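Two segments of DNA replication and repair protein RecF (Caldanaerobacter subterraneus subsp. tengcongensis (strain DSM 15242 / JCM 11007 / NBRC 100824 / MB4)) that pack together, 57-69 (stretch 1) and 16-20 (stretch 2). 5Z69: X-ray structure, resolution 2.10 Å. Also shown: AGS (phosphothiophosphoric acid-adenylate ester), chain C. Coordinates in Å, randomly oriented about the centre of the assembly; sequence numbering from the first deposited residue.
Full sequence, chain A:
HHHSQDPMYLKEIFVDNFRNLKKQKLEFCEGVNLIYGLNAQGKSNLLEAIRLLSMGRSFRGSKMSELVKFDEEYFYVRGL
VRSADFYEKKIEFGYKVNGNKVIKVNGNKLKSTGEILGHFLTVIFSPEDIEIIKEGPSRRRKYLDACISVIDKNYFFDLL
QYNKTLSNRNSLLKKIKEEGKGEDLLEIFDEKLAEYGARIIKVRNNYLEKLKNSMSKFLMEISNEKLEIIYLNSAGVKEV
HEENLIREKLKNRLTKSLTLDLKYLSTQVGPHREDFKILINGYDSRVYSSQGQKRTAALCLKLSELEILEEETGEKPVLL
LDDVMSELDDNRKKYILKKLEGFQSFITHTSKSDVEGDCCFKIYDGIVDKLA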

# COMPACT_ATOMS: atom_id res chain seq x y z
N ARG A 57 -15.85 -23.79 -10.93
CA ARG A 57 -16.55 -22.52 -11.15
C ARG A 57 -16.23 -21.98 -12.54
O ARG A 57 -15.36 -22.53 -13.24
CB ARG A 57 -16.15 -21.48 -10.10
CG ARG A 57 -14.71 -21.05 -10.27
CD ARG A 57 -14.29 -20.12 -9.16
NE ARG A 57 -12.87 -19.81 -9.27
CZ ARG A 57 -12.23 -18.97 -8.47
NH1 ARG A 57 -12.88 -18.34 -7.50
NH2 ARG A 57 -10.93 -18.76 -8.65
N SER A 58 -16.96 -20.94 -12.93
CA SER A 58 -16.74 -20.22 -14.18
C SER A 58 -15.48 -19.35 -14.10
O SER A 58 -15.36 -18.56 -13.17
CB SER A 58 -17.94 -19.32 -14.50
OG SER A 58 -17.67 -18.46 -15.59
N PHE A 59 -14.56 -19.47 -15.06
CA PHE A 59 -13.40 -18.58 -15.07
C PHE A 59 -13.81 -17.15 -15.40
O PHE A 59 -13.04 -16.23 -15.22
CB PHE A 59 -12.32 -19.06 -16.06
CG PHE A 59 -12.66 -18.83 -17.51
CD1 PHE A 59 -12.26 -17.66 -18.16
CD2 PHE A 59 -13.34 -19.79 -18.25
CE1 PHE A 59 -12.57 -17.46 -19.50
CE2 PHE A 59 -13.64 -19.59 -19.60
CZ PHE A 59 -13.26 -18.42 -20.22
N ARG A 60 -15.02 -16.96 -15.90
CA ARG A 60 -15.50 -15.63 -16.24
C ARG A 60 -16.13 -14.95 -15.03
O ARG A 60 -16.51 -13.78 -15.10
CB ARG A 60 -16.51 -15.69 -17.36
CG ARG A 60 -16.00 -16.20 -18.67
CD ARG A 60 -17.07 -17.05 -19.30
NE ARG A 60 -17.29 -16.70 -20.69
CZ ARG A 60 -18.07 -17.39 -21.51
NH1 ARG A 60 -18.71 -18.47 -21.08
NH2 ARG A 60 -18.20 -16.99 -22.76
N GLY A 61 -16.26 -15.68 -13.93
CA GLY A 61 -16.88 -15.15 -12.73
C GLY A 61 -18.39 -15.24 -12.73
O GLY A 61 -19.04 -14.66 -11.86
N SER A 62 -18.96 -15.97 -13.69
CA SER A 62 -20.43 -16.09 -13.79
C SER A 62 -21.01 -16.96 -12.69
O SER A 62 -20.37 -17.89 -12.22
CB SER A 62 -20.82 -16.67 -15.14
OG SER A 62 -20.13 -16.01 -16.19
N LYS A 63 -22.24 -16.65 -12.26
CA LYS A 63 -22.96 -17.51 -11.34
C LYS A 63 -23.27 -18.82 -12.04
O LYS A 63 -23.49 -18.83 -13.25
CB LYS A 63 -24.28 -16.88 -10.88
CG LYS A 63 -24.19 -15.41 -10.47
CD LYS A 63 -25.58 -14.79 -10.47
N MET A 64 -23.30 -19.90 -11.27
CA MET A 64 -23.68 -21.24 -11.74
C MET A 64 -24.95 -21.25 -12.58
O MET A 64 -24.99 -21.86 -13.64
CB MET A 64 -23.85 -22.18 -10.55
CG MET A 64 -22.57 -22.68 -9.97
SD MET A 64 -21.94 -24.00 -11.02
CE MET A 64 -20.41 -23.27 -11.54
N SER A 65 -26.00 -20.57 -12.10
CA SER A 65 -27.28 -20.58 -12.81
C SER A 65 -27.16 -20.00 -14.22
O SER A 65 -27.98 -20.28 -15.09
CB SER A 65 -28.35 -19.81 -12.00
OG SER A 65 -28.02 -18.43 -11.90
N GLU A 66 -26.13 -19.19 -14.46
CA GLU A 66 -25.94 -18.64 -15.80
C GLU A 66 -25.37 -19.66 -16.78
O GLU A 66 -25.46 -19.45 -17.99
CB GLU A 66 -25.01 -17.43 -15.76
CG GLU A 66 -25.53 -16.27 -14.94
CD GLU A 66 -24.51 -15.12 -14.95
OE1 GLU A 66 -24.17 -14.64 -16.06
OE2 GLU A 66 -24.01 -14.75 -13.87
N LEU A 67 -24.77 -20.73 -16.28
CA LEU A 67 -24.22 -21.76 -17.17
C LEU A 67 -25.27 -22.75 -17.64
O LEU A 67 -25.04 -23.57 -18.56
CB LEU A 67 -23.08 -22.54 -16.49
CG LEU A 67 -21.99 -21.74 -15.78
CD1 LEU A 67 -20.75 -22.60 -15.62
CD2 LEU A 67 -21.68 -20.49 -16.54
N VAL A 68 -26.43 -22.74 -16.98
CA VAL A 68 -27.50 -23.65 -17.40
C VAL A 68 -28.08 -23.15 -18.73
O VAL A 68 -28.39 -21.96 -18.86
CB VAL A 68 -28.65 -23.76 -16.36
CG1 VAL A 68 -29.71 -24.74 -16.87
CG2 VAL A 68 -28.14 -24.18 -14.99
N LYS A 69 -28.22 -24.05 -19.70
CA LYS A 69 -28.90 -23.73 -20.96
C LYS A 69 -30.26 -23.09 -20.66
O LYS A 69 -30.98 -23.57 -19.79
CB LYS A 69 -29.08 -25.00 -21.80
CG LYS A 69 -29.89 -24.81 -23.08
CD LYS A 69 -30.27 -26.16 -23.66
CE LYS A 69 -31.22 -26.06 -24.84
NZ LYS A 69 -31.54 -27.44 -25.35
PG AGS C . -15.06 -16.14 -27.36
S1G AGS C . -13.43 -17.06 -27.91
O2G AGS C . -15.33 -14.95 -28.34
O3G AGS C . -14.78 -15.56 -25.94
PB AGS C . -17.54 -17.10 -28.34
O1B AGS C . -17.62 -18.31 -29.20
O2B AGS C . -17.39 -15.81 -29.18
O3B AGS C . -16.28 -17.15 -27.32
PA AGS C . -19.34 -17.81 -26.30
O1A AGS C . -18.59 -19.15 -26.35
O2A AGS C . -19.18 -16.95 -25.09
O3A AGS C . -18.92 -16.94 -27.57
O5' AGS C . -20.85 -18.05 -26.56
C5' AGS C . -21.80 -17.39 -25.76
C4' AGS C . -23.07 -17.49 -26.54
O4' AGS C . -23.96 -18.41 -25.87
C3' AGS C . -23.82 -16.16 -26.65
O3' AGS C . -24.49 -16.07 -27.91
C2' AGS C . -24.75 -16.21 -25.44
O2' AGS C . -25.95 -15.46 -25.64
C1' AGS C . -25.07 -17.70 -25.33
N9 AGS C . -25.29 -18.16 -23.97
C8 AGS C . -24.64 -17.75 -22.83
N7 AGS C . -25.08 -18.32 -21.73
C5 AGS C . -26.08 -19.17 -22.18
C6 AGS C . -26.95 -20.06 -21.51
N6 AGS C . -26.92 -20.26 -20.19
N1 AGS C . -27.85 -20.73 -22.25
C2 AGS C . -27.88 -20.54 -23.57
N3 AGS C . -27.12 -19.73 -24.31
C4 AGS C . -26.23 -19.07 -23.55
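Stretch 2 (16-20) DNFRN

Two positively charged side chains meet at this contact: Arg 60 NH1 lies 3.4 Å from Arg 19 NH2, over one face of the Arg 19 guanidinium, although both atoms are donors and cannot bond to each other. The example illustrates a general principle, that a guanidinium can place a like-charged neighbor over one face while its hydrogen bonds leave through the edge. Here Arg 19 NH2 donates to Ser 62 OG at 3.1 Å, and Arg 19 NH1 donates to N7 of the bound nucleotide AGS at 3.2 Å. A water links the same group to an acid, accepting from Arg 19 NH1 at 2.9 Å and donating to Glu 66 OE1 at 2.5 Å. The opposite face of the guanidinium rests on Leu 67, whose CD2 is 3.2 Å from Arg 19 NH2.

The backbone that delivers this side chain belongs to no regular helix or strand at the contact. Asn 17 and Arg 19 both have positive phi, with Phe 18 in an extended conformation between them, and the segment meets stretch 1 just after Met 64 to Leu 67, whose backbone angles are helical, at the extended Val 68 and Lys 69. A single beta bridge pairs Val 68 with Phe 18, their CA atoms 5.5 Å apart. Its two hydrogen bonds reach past the paired residues to their neighbors: Arg 19 N donates to Leu 67 O at 2.7 Å, and Lys 69 N donates to Asn 17 O at 2.8 Å. The bonds have the pattern of an antiparallel bridge, but the chains cross obliquely, and the nearest CA atoms are those of Lys 69 and Arg 19, 4.5 Å apart. Beside the bridge, Lys 69 CB approaches Arg 19 O to 3.3 Å.

The CA-to-CB bonds of Phe 18 and Arg 19 both point away from stretch 1, yet the ends of both side chains come nearer. Phe 18 CE1 thereby packs against Leu 67 CD1 at 3.6 Å, while Arg 19, with chi1 and chi2 both m, carries its guanidinium to Ser 62 and Arg 60. Arg 19 has more surface covered by stretch 1 than any other residue of stretch 2. At the other end of the segment, Asn 17 OD1 lies 3.5 Å from Lys 69 CD, against the aliphatic part of the lysine.

The nucleotide bonds to both stretches. Its N6 donates to Glu 66 O at 2.8 Å and to Val 68 O at 2.6 Å, while its N7 accepts from Arg 19, so one adenine joins the two stretches.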

# COMPACT_ATOMS: atom_id res chain seq x y z
N ASP A 16 -23.83 -31.36 -21.37
CA ASP A 16 -25.28 -31.52 -21.44
C ASP A 16 -25.96 -30.27 -20.85
O ASP A 16 -25.79 -29.96 -19.68
CB ASP A 16 -25.68 -32.79 -20.68
CG ASP A 16 -27.18 -33.09 -20.76
OD1 ASP A 16 -27.88 -32.46 -21.58
OD2 ASP A 16 -27.63 -33.96 -19.98
N ASN A 17 -26.73 -29.55 -21.67
CA ASN A 17 -27.35 -28.27 -21.27
C ASN A 17 -26.34 -27.25 -20.74
O ASN A 17 -26.67 -26.43 -19.87
CB ASN A 17 -28.42 -28.48 -20.20
CG ASN A 17 -29.62 -29.26 -20.72
OD1 ASN A 17 -29.94 -29.21 -21.91
ND2 ASN A 17 -30.28 -29.98 -19.83
N PHE A 18 -25.12 -27.30 -21.24
CA PHE A 18 -24.14 -26.33 -20.79
C PHE A 18 -24.15 -25.13 -21.73
O PHE A 18 -23.86 -25.27 -22.91
CB PHE A 18 -22.74 -26.94 -20.69
CG PHE A 18 -21.75 -26.02 -20.02
CD1 PHE A 18 -21.56 -26.07 -18.65
CD2 PHE A 18 -21.04 -25.09 -20.75
CE1 PHE A 18 -20.66 -25.23 -18.01
CE2 PHE A 18 -20.13 -24.22 -20.12
CZ PHE A 18 -19.94 -24.30 -18.75
N ARG A 19 -24.52 -23.96 -21.20
CA ARG A 19 -24.61 -22.73 -22.00
C ARG A 19 -25.40 -22.98 -23.31
O ARG A 19 -26.47 -23.57 -23.28
CB ARG A 19 -23.20 -22.20 -22.32
CG ARG A 19 -22.40 -21.70 -21.10
CD ARG A 19 -22.82 -20.29 -20.64
NE ARG A 19 -21.80 -19.70 -19.78
CZ ARG A 19 -21.88 -18.47 -19.25
NH1 ARG A 19 -22.92 -17.68 -19.48
NH2 ARG A 19 -20.90 -18.03 -18.48
N ASN A 20 -24.85 -22.55 -24.44
CA ASN A 20 -25.45 -22.77 -25.74
C ASN A 20 -24.93 -24.05 -26.39
O ASN A 20 -25.26 -24.33 -27.55
CB ASN A 20 -25.17 -21.56 -26.67
CG ASN A 20 -23.77 -21.61 -27.28
OD1 ASN A 20 -22.79 -21.95 -26.62
ND2 ASN A 20 -23.68 -21.28 -28.57
O HOH W 1 -22.81 -15.15 -18.05